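Local coordinates for protein transcriptional regulator, SorC family (Enterococcus faecalis, PDB 2O0M) that probably regulates transcription by binding DNA in response to a carbohydrate ligand, at residues 133-136 and 137-141; 206-209 and 210-214; 317-321 and 322-326. All coordinates share one frame; numbering follows the deposited sequence.

Interaction 1. Residues 133-136 and 137-141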
ATOM      1  N   ASN A 133      13.799   6.716  -5.606  1.00 14.59           N
ATOM      2  CA  ASN A 133      14.705   6.214  -6.638  1.00 15.40           C
ATOM      3  C   ASN A 133      14.030   5.180  -7.530  1.00 15.34           C
ATOM      4  O   ASN A 133      14.215   5.179  -8.754  1.00 15.68           O
ATOM      5  CB  ASN A 133      15.967   5.656  -5.983  1.00 16.30           C
ATOM      6  CG  ASN A 133      16.787   6.740  -5.309  1.00 19.68           C
ATOM      7  OD1 ASN A 133      16.739   7.917  -5.705  1.00 25.16           O
ATOM      8  ND2 ASN A 133      17.546   6.360  -4.291  1.00 23.89           N
ATOM      9  N   THR A 134      13.202   4.345  -6.911  1.00 14.82           N
ATOM     10  CA  THR A 134      12.496   3.283  -7.606  1.00 14.35           C
ATOM     11  C   THR A 134      11.471   3.858  -8.590  1.00 14.00           C
ATOM     12  O   THR A 134      11.441   3.474  -9.754  1.00 14.26           O
ATOM     13  CB  THR A 134      11.809   2.350  -6.592  1.00 14.57           C
ATOM     14  OG1 THR A 134      12.814   1.676  -5.813  1.00 14.47           O
ATOM     15  CG2 THR A 134      10.929   1.322  -7.284  1.00 14.86           C
ATOM     16  N   LEU A 135      10.636   4.786  -8.126  1.00 13.50           N
ATOM     17  CA  LEU A 135       9.672   5.438  -9.014  1.00 13.97           C
ATOM     18  C   LEU A 135      10.351   6.327 -10.063  1.00 14.41           C
ATOM     19  O   LEU A 135       9.847   6.457 -11.169  1.00 14.50           O
ATOM     20  CB  LEU A 135       8.641   6.237  -8.219  1.00 13.26           C
ATOM     21  CG  LEU A 135       7.755   5.410  -7.266  1.00 13.44           C
ATOM     22  CD1 LEU A 135       6.755   6.307  -6.619  1.00 13.18           C
ATOM     23  CD2 LEU A 135       7.053   4.245  -7.968  1.00 13.38           C
ATOM     24  N   ASN A 136      11.489   6.927  -9.737  1.00 15.46           N
ATOM     25  CA  ASN A 136      12.199   7.725 -10.733  1.00 16.12           C
ATOM     26  C   ASN A 136      12.633   6.848 -11.900  1.00 16.61           C
ATOM     27  O   ASN A 136      12.540   7.242 -13.066  1.00 17.33           O
ATOM     28  CB  ASN A 136      13.419   8.385 -10.105  1.00 16.06           C
ATOM     29  CG  ASN A 136      14.187   9.234 -11.094  1.00 16.88           C
ATOM     30  OD1 ASN A 136      13.596   9.971 -11.874  1.00 18.39           O
ATOM     31  ND2 ASN A 136      15.509   9.126 -11.072  1.00 20.71           N
ATOM     32  N   LEU A 137      13.113   5.654 -11.572  1.00 17.35           N
ATOM     33  CA  LEU A 137      13.510   4.673 -12.586  1.00 17.70           C
ATOM     34  C   LEU A 137      12.311   4.115 -13.360  1.00 17.39           C
ATOM     35  O   LEU A 137      12.363   3.990 -14.582  1.00 17.88           O
ATOM     36  CB  LEU A 137      14.268   3.510 -11.932  1.00 18.18           C
ATOM     37  CG  LEU A 137      14.555   2.264 -12.783  1.00 19.58           C
ATOM     38  CD1 LEU A 137      15.634   2.573 -13.801  1.00 22.06           C
ATOM     39  CD2 LEU A 137      14.980   1.071 -11.935  1.00 20.30           C
ATOM     40  N   LEU A 138      11.255   3.754 -12.636  1.00 16.76           N
ATOM     41  CA  LEU A 138      10.122   3.019 -13.206  1.00 16.26           C
ATOM     42  C   LEU A 138       9.136   3.893 -13.991  1.00 15.83           C
ATOM     43  O   LEU A 138       8.680   3.509 -15.063  1.00 16.24           O
ATOM     44  CB  LEU A 138       9.349   2.249 -12.109  1.00 16.49           C
ATOM     45  CG  LEU A 138       9.977   1.002 -11.473  1.00 15.94           C
ATOM     46  CD1 LEU A 138       9.032   0.385 -10.453  1.00 16.07           C
ATOM     47  CD2 LEU A 138      10.377  -0.052 -12.514  1.00 18.07           C
ATOM     48  N   LEU A 139       8.791   5.063 -13.453  1.00 15.36           N
ATOM     49  CA  LEU A 139       7.714   5.866 -14.041  1.00 15.28           C
ATOM     50  C   LEU A 139       8.160   6.556 -15.343  1.00 15.38           C
ATOM     51  O   LEU A 139       9.126   7.323 -15.347  1.00 15.44           O
ATOM     52  CB  LEU A 139       7.202   6.904 -13.042  1.00 14.84           C
ATOM     53  CG  LEU A 139       6.540   6.350 -11.775  1.00 13.43           C
ATOM     54  CD1 LEU A 139       6.155   7.525 -10.908  1.00 14.45           C
ATOM     55  CD2 LEU A 139       5.319   5.488 -12.093  1.00 15.12           C
ATOM     56  N   PRO A 140       7.469   6.262 -16.452  1.00 15.64           N
ATOM     57  CA  PRO A 140       7.807   6.924 -17.712  1.00 16.02           C
ATOM     58  C   PRO A 140       7.358   8.369 -17.808  1.00 16.53           C
ATOM     59  O   PRO A 140       6.565   8.848 -16.997  1.00 16.03           O
ATOM     60  CB  PRO A 140       7.032   6.114 -18.760  1.00 16.10           C
ATOM     61  CG  PRO A 140       6.535   4.927 -18.080  1.00 16.59           C
ATOM     62  CD  PRO A 140       6.385   5.284 -16.643  1.00 16.03           C
ATOM     63  N   ASN A 141       7.844   9.055 -18.839  1.00 16.55           N
ATOM     64  CA  ASN A 141       7.315  10.366 -19.180  1.00 17.54           C
ATOM     65  C   ASN A 141       5.856  10.260 -19.555  1.00 17.67           C
ATOM     66  O   ASN A 141       5.378   9.186 -19.897  1.00 17.96           O
ATOM     67  CB  ASN A 141       8.094  10.982 -20.349  1.00 17.75           C
ATOM     68  CG  ASN A 141       9.441  11.504 -19.934  1.00 18.92           C
ATOM     69  OD1 ASN A 141       9.674  11.793 -18.758  1.00 20.59           O
ATOM     70  ND2 ASN A 141      10.338  11.653 -20.899  1.00 20.84           N
TER

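Interaction 2. Residues 206-209 and 210-214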
ATOM      1  N   LEU A 206     -10.150  11.359  -2.692  1.00 14.20           N
ATOM      2  CA  LEU A 206     -11.430  10.722  -2.887  1.00 14.57           C
ATOM      3  C   LEU A 206     -12.253  11.107  -1.675  1.00 15.45           C
ATOM      4  O   LEU A 206     -11.925  10.726  -0.550  1.00 14.41           O
ATOM      5  CB  LEU A 206     -11.265   9.207  -2.987  1.00 13.95           C
ATOM      6  CG  LEU A 206     -12.547   8.381  -3.080  1.00 14.17           C
ATOM      7  CD1 LEU A 206     -13.328   8.684  -4.346  1.00 13.59           C
ATOM      8  CD2 LEU A 206     -12.181   6.919  -3.030  1.00 14.75           C
ATOM      9  N   TYR A 207     -13.299  11.894  -1.893  1.00 16.98           N
ATOM     10  CA  TYR A 207     -13.996  12.525  -0.779  1.00 18.47           C
ATOM     11  C   TYR A 207     -15.079  11.594  -0.260  1.00 18.67           C
ATOM     12  O   TYR A 207     -16.272  11.865  -0.326  1.00 18.95           O
ATOM     13  CB  TYR A 207     -14.470  13.932  -1.172  1.00 20.63           C
ATOM     14  CG  TYR A 207     -13.337  14.935  -1.054  1.00 22.21           C
ATOM     15  CD1 TYR A 207     -12.746  15.503  -2.161  1.00 23.66           C
ATOM     16  CD2 TYR A 207     -12.832  15.291   0.183  1.00 23.39           C
ATOM     17  CE1 TYR A 207     -11.697  16.423  -2.031  1.00 23.49           C
ATOM     18  CE2 TYR A 207     -11.767  16.221   0.322  1.00 24.57           C
ATOM     19  CZ  TYR A 207     -11.208  16.772  -0.784  1.00 24.96           C
ATOM     20  OH  TYR A 207     -10.164  17.672  -0.605  1.00 25.92           O
ATOM     21  N   VAL A 208     -14.607  10.461   0.252  1.00 17.93           N
ATOM     22  CA  VAL A 208     -15.427   9.440   0.861  1.00 17.93           C
ATOM     23  C   VAL A 208     -14.944   9.333   2.300  1.00 18.18           C
ATOM     24  O   VAL A 208     -13.751   9.175   2.528  1.00 17.99           O
ATOM     25  CB  VAL A 208     -15.241   8.091   0.117  1.00 17.73           C
ATOM     26  CG1 VAL A 208     -15.893   6.946   0.882  1.00 17.82           C
ATOM     27  CG2 VAL A 208     -15.819   8.183  -1.287  1.00 17.18           C
ATOM     28  N   PRO A 209     -15.839   9.491   3.289  1.00 18.61           N
ATOM     29  CA  PRO A 209     -15.370   9.321   4.668  1.00 19.11           C
ATOM     30  C   PRO A 209     -14.737   7.949   4.927  1.00 19.13           C
ATOM     31  O   PRO A 209     -15.117   6.970   4.294  1.00 19.27           O
ATOM     32  CB  PRO A 209     -16.644   9.487   5.489  1.00 19.32           C
ATOM     33  CG  PRO A 209     -17.518  10.365   4.638  1.00 19.32           C
ATOM     34  CD  PRO A 209     -17.257   9.889   3.239  1.00 19.23           C
ATOM     35  N   GLU A 210     -13.769   7.890   5.840  1.00 19.43           N
ATOM     36  CA  GLU A 210     -13.090   6.629   6.146  1.00 19.67           C
ATOM     37  C   GLU A 210     -14.008   5.625   6.821  1.00 21.03           C
ATOM     38  O   GLU A 210     -13.814   4.420   6.691  1.00 20.31           O
ATOM     39  CB  GLU A 210     -11.841   6.873   6.993  1.00 19.26           C
ATOM     40  CG  GLU A 210     -10.645   7.287   6.173  1.00 18.09           C
ATOM     41  CD  GLU A 210     -10.047   6.125   5.395  1.00 16.05           C
ATOM     42  OE1 GLU A 210      -9.084   5.511   5.887  1.00 14.40           O
ATOM     43  OE2 GLU A 210     -10.554   5.810   4.303  1.00 14.26           O
ATOM     44  N   GLN A 211     -14.995   6.140   7.550  1.00 22.52           N
ATOM     45  CA  GLN A 211     -16.128   5.364   8.033  1.00 24.45           C
ATOM     46  C   GLN A 211     -17.387   6.019   7.467  1.00 24.62           C
ATOM     47  O   GLN A 211     -17.556   7.233   7.591  1.00 24.49           O
ATOM     48  CB  GLN A 211     -16.167   5.369   9.567  1.00 24.60           C
ATOM     49  CG  GLN A 211     -15.270   4.317  10.229  1.00 27.08           C
ATOM     50  CD  GLN A 211     -13.872   4.811  10.575  1.00 29.85           C
ATOM     51  OE1 GLN A 211     -13.488   5.944  10.231  1.00 31.41           O
ATOM     52  NE2 GLN A 211     -13.087   3.953  11.257  1.00 26.57           N
ATOM     53  N   LEU A 212     -18.257   5.234   6.835  1.00 25.47           N
ATOM     54  CA  LEU A 212     -19.439   5.789   6.153  1.00 26.23           C
ATOM     55  C   LEU A 212     -20.633   4.849   6.132  1.00 27.13           C
ATOM     56  O   LEU A 212     -20.495   3.640   6.363  1.00 27.06           O
ATOM     57  CB  LEU A 212     -19.127   6.234   4.718  1.00 26.58           C
ATOM     58  CG  LEU A 212     -18.436   5.336   3.667  1.00 27.44           C
ATOM     59  CD1 LEU A 212     -18.392   3.859   3.983  1.00 28.82           C
ATOM     60  CD2 LEU A 212     -19.058   5.562   2.301  1.00 26.69           C
ATOM     61  N   SER A 213     -21.792   5.430   5.823  1.00 27.64           N
ATOM     62  CA  SER A 213     -23.070   4.717   5.785  1.00 28.06           C
ATOM     63  C   SER A 213     -23.509   4.387   4.356  1.00 28.74           C
ATOM     64  O   SER A 213     -23.002   4.956   3.383  1.00 28.67           O
ATOM     65  CB  SER A 213     -24.149   5.559   6.476  1.00 27.86           C
ATOM     66  OG  SER A 213     -24.605   6.604   5.634  1.00 27.03           O
ATOM     67  N   ARG A 214     -24.474   3.469   4.244  1.00 29.43           N
ATOM     68  CA  ARG A 214     -25.030   3.057   2.951  1.00 29.76           C
ATOM     69  C   ARG A 214     -25.629   4.237   2.207  1.00 29.64           C
ATOM     70  O   ARG A 214     -25.508   4.348   0.988  1.00 29.46           O
ATOM     71  CB  ARG A 214     -26.107   1.973   3.151  1.00 30.48           C
ATOM     72  CG  ARG A 214     -25.545   0.570   3.389  1.00 32.55           C
ATOM     73  CD  ARG A 214     -25.440  -0.287   2.105  1.00 34.63           C
ATOM     74  NE  ARG A 214     -24.087  -0.830   1.986  1.00 36.88           N
ATOM     75  CZ  ARG A 214     -23.742  -2.117   1.983  1.00 37.05           C
ATOM     76  NH1 ARG A 214     -24.651  -3.079   2.046  1.00 36.55           N
ATOM     77  NH2 ARG A 214     -22.451  -2.441   1.888  1.00 36.26           N
TER
HETATM   78  O   HOH W   1     -12.151   7.090   2.461  1.00 19.18           O

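Interaction 3. Residues 317-321 and 322-326. With PO4 (phosphate ion), chain C.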
ATOM      1  N   ARG A 317       4.955 -12.634   4.348  1.00 11.69           N
ATOM      2  CA  ARG A 317       4.859 -13.969   3.744  1.00 12.31           C
ATOM      3  C   ARG A 317       3.438 -14.284   3.262  1.00 12.01           C
ATOM      4  O   ARG A 317       3.246 -14.813   2.173  1.00 12.67           O
ATOM      5  CB  ARG A 317       5.302 -15.039   4.740  1.00 12.53           C
ATOM      6  CG  ARG A 317       6.795 -15.091   4.957  1.00 14.05           C
ATOM      7  CD  ARG A 317       7.128 -15.868   6.207  1.00 15.66           C
ATOM      8  NE  ARG A 317       6.515 -17.197   6.199  1.00 18.32           N
ATOM      9  CZ  ARG A 317       6.050 -17.820   7.280  1.00 19.37           C
ATOM     10  NH1 ARG A 317       6.133 -17.260   8.484  1.00 19.56           N
ATOM     11  NH2 ARG A 317       5.501 -19.022   7.166  1.00 20.38           N
ATOM     12  N   ALA A 318       2.445 -13.947   4.071  1.00 12.27           N
ATOM     13  CA  ALA A 318       1.066 -14.325   3.773  1.00 12.08           C
ATOM     14  C   ALA A 318       0.515 -13.541   2.587  1.00 12.56           C
ATOM     15  O   ALA A 318      -0.170 -14.096   1.720  1.00 13.16           O
ATOM     16  CB  ALA A 318       0.188 -14.141   4.991  1.00 11.97           C
ATOM     17  N   TYR A 319       0.803 -12.243   2.548  1.00 11.89           N
ATOM     18  CA  TYR A 319       0.324 -11.424   1.434  1.00 12.70           C
ATOM     19  C   TYR A 319       1.117 -11.739   0.165  1.00 13.41           C
ATOM     20  O   TYR A 319       0.545 -11.855  -0.916  1.00 13.54           O
ATOM     21  CB  TYR A 319       0.407  -9.912   1.712  1.00 12.06           C
ATOM     22  CG  TYR A 319       0.166  -9.161   0.427  1.00 11.06           C
ATOM     23  CD1 TYR A 319      -1.125  -9.030  -0.090  1.00 11.82           C
ATOM     24  CD2 TYR A 319       1.225  -8.690  -0.338  1.00 11.19           C
ATOM     25  CE1 TYR A 319      -1.358  -8.401  -1.314  1.00 11.50           C
ATOM     26  CE2 TYR A 319       1.007  -8.060  -1.554  1.00 10.99           C
ATOM     27  CZ  TYR A 319      -0.278  -7.914  -2.042  1.00 10.30           C
ATOM     28  OH  TYR A 319      -0.477  -7.291  -3.265  1.00 12.52           O
HETATM   29  N   MSE A 320       2.435 -11.841   0.282  1.00 14.67           N
HETATM   30  CA  MSE A 320       3.272 -11.907  -0.913  1.00 16.80           C
HETATM   31  C   MSE A 320       3.051 -13.188  -1.723  1.00 18.29           C
HETATM   32  O   MSE A 320       3.398 -13.234  -2.911  1.00 18.74           O
HETATM   33  CB  MSE A 320       4.752 -11.696  -0.551  1.00 16.51           C
HETATM   34  CG  MSE A 320       5.072 -10.281  -0.082  1.00 17.98           C
HETATM   35 SE   MSE A 320       4.864  -8.909  -1.441  1.00 23.36          SE
HETATM   36  CE  MSE A 320       5.975  -9.736  -2.771  1.00 19.75           C
ATOM     37  N   LYS A 321       2.455 -14.206  -1.094  1.00 20.26           N
ATOM     38  CA  LYS A 321       2.180 -15.496  -1.747  1.00 22.36           C
ATOM     39  C   LYS A 321       1.461 -15.345  -3.072  1.00 23.50           C
ATOM     40  O   LYS A 321       1.824 -16.012  -4.063  1.00 25.19           O
ATOM     41  CB  LYS A 321       1.355 -16.408  -0.833  1.00 22.84           C
ATOM     42  CG  LYS A 321       2.191 -17.235   0.090  1.00 24.65           C
ATOM     43  CD  LYS A 321       1.361 -18.208   0.891  1.00 24.58           C
ATOM     44  CE  LYS A 321       2.234 -19.241   1.567  1.00 25.59           C
ATOM     45  NZ  LYS A 321       1.479 -20.108   2.501  1.00 27.64           N
ATOM     46  N   ASN A 322       0.454 -14.473  -3.081  1.00 23.65           N
ATOM     47  CA  ASN A 322      -0.366 -14.209  -4.264  1.00 23.83           C
ATOM     48  C   ASN A 322      -0.213 -12.798  -4.858  1.00 23.03           C
ATOM     49  O   ASN A 322      -1.033 -12.393  -5.677  1.00 23.90           O
ATOM     50  CB  ASN A 322      -1.845 -14.488  -3.943  1.00 25.12           C
ATOM     51  CG  ASN A 322      -2.529 -13.356  -3.134  1.00 27.85           C
ATOM     52  OD1 ASN A 322      -1.891 -12.388  -2.670  1.00 30.53           O
ATOM     53  ND2 ASN A 322      -3.846 -13.494  -2.961  1.00 30.04           N
ATOM     54  N   ALA A 323       0.819 -12.053  -4.448  1.00 21.16           N
ATOM     55  CA  ALA A 323       1.104 -10.732  -5.013  1.00 19.67           C
ATOM     56  C   ALA A 323       1.464 -10.863  -6.499  1.00 18.28           C
ATOM     57  O   ALA A 323       1.985 -11.902  -6.908  1.00 15.67           O
ATOM     58  CB  ALA A 323       2.241 -10.064  -4.274  1.00 19.70           C
ATOM     59  N   PRO A 324       1.201  -9.807  -7.306  1.00 17.25           N
ATOM     60  CA  PRO A 324       1.563  -9.862  -8.720  1.00 17.18           C
ATOM     61  C   PRO A 324       3.053 -10.097  -8.863  1.00 16.15           C
ATOM     62  O   PRO A 324       3.831  -9.548  -8.090  1.00 15.18           O
ATOM     63  CB  PRO A 324       1.215  -8.465  -9.234  1.00 17.11           C
ATOM     64  CG  PRO A 324       0.155  -8.004  -8.311  1.00 17.66           C
ATOM     65  CD  PRO A 324       0.551  -8.525  -6.976  1.00 18.09           C
ATOM     66  N   LYS A 325       3.445 -10.902  -9.841  1.00 15.70           N
ATOM     67  CA  LYS A 325       4.846 -11.282  -9.952  1.00 15.28           C
ATOM     68  C   LYS A 325       5.756 -10.113 -10.289  1.00 15.07           C
ATOM     69  O   LYS A 325       6.953 -10.168 -10.026  1.00 15.38           O
ATOM     70  CB  LYS A 325       5.024 -12.443 -10.945  1.00 16.06           C
ATOM     71  CG  LYS A 325       4.359 -13.740 -10.500  1.00 17.63           C
ATOM     72  CD  LYS A 325       4.537 -13.996  -9.007  1.00 20.24           C
ATOM     73  CE  LYS A 325       4.325 -15.411  -8.632  1.00 21.53           C
ATOM     74  NZ  LYS A 325       4.753 -15.613  -7.231  1.00 22.42           N
ATOM     75  N   GLN A 326       5.193  -9.042 -10.839  1.00 14.40           N
ATOM     76  CA  GLN A 326       5.980  -7.844 -11.151  1.00 14.03           C
ATOM     77  C   GLN A 326       6.261  -6.963  -9.928  1.00 13.69           C
ATOM     78  O   GLN A 326       6.962  -5.964 -10.054  1.00 13.33           O
ATOM     79  CB  GLN A 326       5.308  -6.993 -12.233  1.00 14.52           C
ATOM     80  CG  GLN A 326       4.010  -6.288 -11.817  1.00 14.67           C
ATOM     81  CD  GLN A 326       2.770  -7.099 -12.114  1.00 16.00           C
ATOM     82  OE1 GLN A 326       2.801  -8.329 -12.070  1.00 17.37           O
ATOM     83  NE2 GLN A 326       1.664  -6.418 -12.424  1.00 13.99           N
TER
HETATM   84  P   PO4 C 402       5.476 -19.264   3.447  1.00 43.98           P
HETATM   85  O1  PO4 C 402       4.842 -20.180   4.466  1.00 46.76           O
HETATM   86  O2  PO4 C 402       6.980 -19.312   3.479  1.00 48.56           O
HETATM   87  O3  PO4 C 402       4.987 -19.661   2.080  1.00 46.44           O
HETATM   88  O4  PO4 C 402       5.039 -17.854   3.725  1.00 48.29           O
HETATM   89  O   HOH W   2       3.592 -13.678  -5.688  1.00 27.21           O

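Interaction 1. Residues 133-136 and 137-141
Leu135 and Leu139 meet one turn apart at the C-terminal end of helix 122-138, where the chain leaves the helix to enter strand 142-148, a helix-to-strand passage of the putative, Rossmann-like sugar-binding domain. Three successive i to i+4 backbone bonds define this last turn: Leu137 N to Asn133 O, Leu138 N to Thr134 O at 2.9 Å, and Leu139 N to Leu135 O, also at 2.9 Å and fairly straight (163° at the hydrogen). Leu139 is the first residue to leave helical backbone angles, yet its N-H still closes the final bond.

The tight side faces the sheet. The CD1 branch of Leu139 lies 3.9 Å from CB of Leu135, a contact with the root of that side chain, and both leucines rest on Cys238 of strand 238-245; Leu135 also packs on Met161 and Leu164. Next to this pair, the side chains of Thr134 and Leu138 run alongside each other in the same direction, CG2 of Thr134 to CD1 of Leu138 at 3.8 Å, both against Trp328. Thr134 OG1 stands beside the backbone N (chi1 -65°), with CG2 anti to it; the buried hydroxyl hydrogen-bonds Val130 O and is thus satisfied within the helix.

The looser side carries Asn133, Asn136 and Leu137, all exposed, though Leu137 still touches Trp328. Asn136 OD1 nevertheless accepts a hydrogen bond from Arg169, whose guanidinium also reaches Leu139 O and so ties the helix end to strand 169-175. Back on the packed side, Leu138 CG sits 3.3 Å from Thr134 O, the carbonyl that receives the N-H of Leu138.

Interaction 2. Residues 206-209 and 210-214
Pro209 and Leu212 form the centre of this surface loop between strand 202-203 and helix 214-221, with Glu210 as the third main participant. No hydrogen bond joins the two segments directly; the loop is held by apolar contact and one water. Pro209 CB and Leu212 CB are 4.2 Å apart. Leu212 CG lies 3.8 Å from Pro209 O. Leu212 holds CG between its backbone N and carbonyl carbon (chi1 52°), and from there its CD2 branch reaches CG1 of Val208 at 3.7 Å, the two side chains crossing at a slant. Helix 214-221 backs this cluster: Leu220 touches Val208 and Pro209, and Tyr217 touches Leu212.

Glu210 turns the other way. Its chain bends at chi2 (-74°), and a water lies 2.8 Å from its OE2 and 2.6 Å from Val208 O, with geometry fit to donate to either. The carboxylate also accepts backbone N-H groups directly, Glu182 N at OE1 (its strongest partner) and Ile180 N at OE2. With both oxygens receiving N-H groups, the carboxylate is probably kept ionised, and it pins the loop to residues 180-182 by polar bonds while Leu212 packs apolarly on Val208 and Pro209.

Interaction 3. Residues 317-321 and 322-326
Ala323 turns its methyl group to two side chains of the preceding helical turn. Ala323 CB lies 3.6 Å from Tyr319 CE2, approaching the ring obliquely. Ala323 CB is also 4.0 Å from SE of Met320, a selenomethionine. A type I beta turn from Met320 to Ala323 brings it there as helix 313-320 gives way to the loop before strand 328-332. The turn's closing bond, Ala323 N to Met320 O, is weak at 3.2 Å, as is that from Asn322 N to Tyr319 O.

A water within hydrogen-bonding distance of Met320 O and Ala323 O accepts from Lys325 NZ at 2.7 Å; the same ammonium also bonds Phe105 O. In the next shell Phe277 meets the Tyr319 ring edge-to-face, and Phe105 and Ile107 touch Met320.

One helical turn earlier, Arg317 binds a phosphate ion, probably from the crystallisation liquor, at the edge of its guanidinium. NE donates to O4 at 3.0 Å and NH2 to O1 at 3.0 Å, the latter nearly straight (166°). The bend at chi3 (54°) helps turn this edge toward the ion. Charge complementarity probably accounts for the anion; the turn combines two weak backbone bonds, apolar contacts and a bridging water.

Overall arrangement
From the N terminus the three contacts follow in series, none nested in or crossing another, and each is a local closure within the putative sugar-binding domain. Interaction 1 ends helix 122-138 before strand 142-148, interaction 2 shapes the loop from strand 202-203 to helix 214-221, and interaction 3 lies where the chain passes from helix 313-320 toward strand 328-332. Interactions 1 and 3 are linked through that last strand, since Trp328 packs on the end of helix 122-138; their nearest atoms are about 7 Å apart. Interaction 2 lies across the chain's centre from interaction 3, their centres about 28 Å apart, and joins residues 180-182 to helix 214-221.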